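Local coordinates for putative iron-uptake ABC transport system,periplasmic iron-binding protein (Campylobacter jejuni, PDB 3E13), which binds ferric iron and probably delivers it, in the periplasm, to an ABC transporter for uptake into the cell, at residues A[224-228]-A[229-233]. Sequence-based numbering, arbitrary orientation.
Sequences PNQDN and RGTHI
Asn-225 and Arg-229 send their side chains the same way from the two ends of a tight bend, and the longer one shows how a loop can use a single arginine at several levels. Its CB leaves the backbone immediately after Asn-228. CG, set between the backbone N and the carbonyl carbon (chi1 70°), lies alongside the Asn-228 side chain and 4.1 Å from Asn-225 ND2. From there the chain runs extended to NE, which has a long, weak ion pair with Asp-294. The guanidinium then slides beneath the Asn-225 amide: ND2 sits over the centre of one face, 3.9 Å from Arg-229 CZ, with the two planes 33° apart. At the tip, NH1 forms a salt bridge with Asp-155 of helix 142-155, while Asn-225 OD1 is held by the backbone N of Tyr-122, so both flat groups have a tether outside the loop.

Beneath this pair the backbone closes on itself. Asn-225 O accepts from Asn-228 N and, at 2.8 Å, from Gly-230 N; the two donors come from opposite faces of the carbonyl plane. One residue earlier, Pro-224 O takes a bond from Thr-231 OG1 at 2.7 Å, with the donor tilted 16° from the carbonyl plane. Gln-226, its chain bent at chi2, curls back to give that same oxygen a weak bond through NE2 at 3.3 Å, while its OE1 accepts from Lys-292 N. Gly-230 has a positive phi at which a CB would press against the preceding carbonyl oxygen.

The arrangement is a type I beta turn, Asn-225 to Asn-228, extended by the further bond to Gly-230, within the loop joining strands 219-222 and 233-241 of this periplasmic binding protein fold.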
loop_
_atom_site.group_PDB
_atom_site.type_symbol
_atom_site.label_atom_id
_atom_site.label_comp_id
_atom_site.label_asym_id
_atom_site.label_seq_id
_atom_site.Cartn_x
_atom_site.Cartn_y
_atom_site.Cartn_z
ATOM N N PRO A 224 -13.136 -7.466 -3.058
ATOM C CA PRO A 224 -14.196 -6.788 -3.777
ATOM C C PRO A 224 -14.135 -6.986 -5.286
ATOM O O PRO A 224 -13.070 -7.178 -5.883
ATOM C CB PRO A 224 -14.029 -5.312 -3.362
ATOM C CG PRO A 224 -13.313 -5.412 -2.034
ATOM C CD PRO A 224 -12.332 -6.513 -2.285
ATOM N N ASN A 225 -15.312 -6.911 -5.857
ATOM C CA ASN A 225 -15.539 -6.827 -7.297
ATOM C C ASN A 225 -15.227 -8.098 -8.080
ATOM O O ASN A 225 -14.829 -8.025 -9.245
ATOM C CB ASN A 225 -14.828 -5.599 -7.880
ATOM C CG ASN A 225 -15.422 -4.278 -7.386
ATOM O OD1 ASN A 225 -15.283 -3.945 -6.225
ATOM N ND2 ASN A 225 -16.070 -3.517 -8.292
ATOM N N GLN A 226 -15.339 -9.239 -7.427
ATOM C CA GLN A 226 -15.065 -10.522 -8.069
ATOM C C GLN A 226 -15.988 -10.805 -9.234
ATOM O O GLN A 226 -15.599 -11.544 -10.147
ATOM C CB GLN A 226 -15.113 -11.659 -7.064
ATOM C CG GLN A 226 -14.025 -11.637 -6.012
ATOM C CD GLN A 226 -12.677 -11.517 -6.589
ATOM O OE1 GLN A 226 -12.181 -12.500 -7.190
ATOM N NE2 GLN A 226 -12.052 -10.308 -6.491
ATOM N N ASP A 227 -17.183 -10.228 -9.218
ATOM C CA ASP A 227 -18.132 -10.469 -10.319
ATOM C C ASP A 227 -17.843 -9.605 -11.533
ATOM O O ASP A 227 -18.508 -9.758 -12.576
ATOM C CB ASP A 227 -19.587 -10.256 -9.873
ATOM C CG ASP A 227 -19.991 -11.115 -8.694
ATOM O OD1 ASP A 227 -19.728 -12.317 -8.740
ATOM O OD2 ASP A 227 -20.582 -10.631 -7.683
ATOM N N ASN A 228 -16.857 -8.695 -11.436
ATOM C CA ASN A 228 -16.622 -7.758 -12.516
ATOM C C ASN A 228 -15.113 -7.509 -12.667
ATOM O O ASN A 228 -14.394 -8.420 -13.060
ATOM C CB ASN A 228 -17.509 -6.501 -12.373
ATOM C CG ASN A 228 -17.536 -5.929 -10.954
ATOM O OD1 ASN A 228 -18.464 -6.196 -10.137
ATOM N ND2 ASN A 228 -16.582 -5.069 -10.691
ATOM N N ARG A 229 -14.628 -6.324 -12.300
ATOM C CA ARG A 229 -13.271 -5.917 -12.625
ATOM C C ARG A 229 -12.162 -6.465 -11.731
ATOM O O ARG A 229 -10.984 -6.433 -12.115
ATOM C CB ARG A 229 -13.213 -4.384 -12.674
ATOM C CG ARG A 229 -13.359 -3.648 -11.351
ATOM C CD ARG A 229 -13.042 -2.201 -11.456
ATOM N NE ARG A 229 -13.118 -1.437 -10.217
ATOM C CZ ARG A 229 -14.069 -0.611 -9.866
ATOM N NH1 ARG A 229 -15.167 -0.478 -10.607
ATOM N NH2 ARG A 229 -13.919 0.121 -8.763
ATOM N N GLY A 230 -12.525 -6.996 -10.561
ATOM C CA GLY A 230 -11.576 -7.499 -9.583
ATOM C C GLY A 230 -11.105 -6.452 -8.587
ATOM O O GLY A 230 -11.456 -5.252 -8.632
ATOM N N THR A 231 -10.285 -6.951 -7.672
ATOM C CA THR A 231 -9.921 -6.235 -6.467
ATOM C C THR A 231 -8.789 -5.233 -6.744
ATOM O O THR A 231 -7.867 -5.465 -7.532
ATOM C CB THR A 231 -9.497 -7.335 -5.438
ATOM O OG1 THR A 231 -10.661 -8.105 -5.030
ATOM C CG2 THR A 231 -8.844 -6.708 -4.177
ATOM N N HIS A 232 -8.832 -4.123 -5.999
ATOM C CA HIS A 232 -7.803 -3.095 -6.021
ATOM C C HIS A 232 -6.455 -3.595 -5.501
ATOM O O HIS A 232 -6.352 -4.070 -4.399
ATOM C CB HIS A 232 -8.245 -1.902 -5.176
ATOM C CG HIS A 232 -7.288 -0.753 -5.211
ATOM N ND1 HIS A 232 -6.569 -0.307 -4.107
ATOM C CD2 HIS A 232 -6.920 0.028 -6.239
ATOM C CE1 HIS A 232 -5.832 0.737 -4.471
ATOM N NE2 HIS A 232 -6.040 0.971 -5.752
ATOM N N ILE A 233 -5.473 -3.545 -6.392
ATOM C CA ILE A 233 -4.082 -3.805 -6.095
ATOM C C ILE A 233 -3.328 -2.466 -6.030
ATOM O O ILE A 233 -3.522 -1.573 -6.892
ATOM C CB ILE A 233 -3.478 -4.671 -7.215
ATOM C CG1 ILE A 233 -4.205 -6.034 -7.277
ATOM C CG2 ILE A 233 -2.005 -4.863 -7.003
ATOM C CD1 ILE A 233 -4.047 -6.852 -6.101
#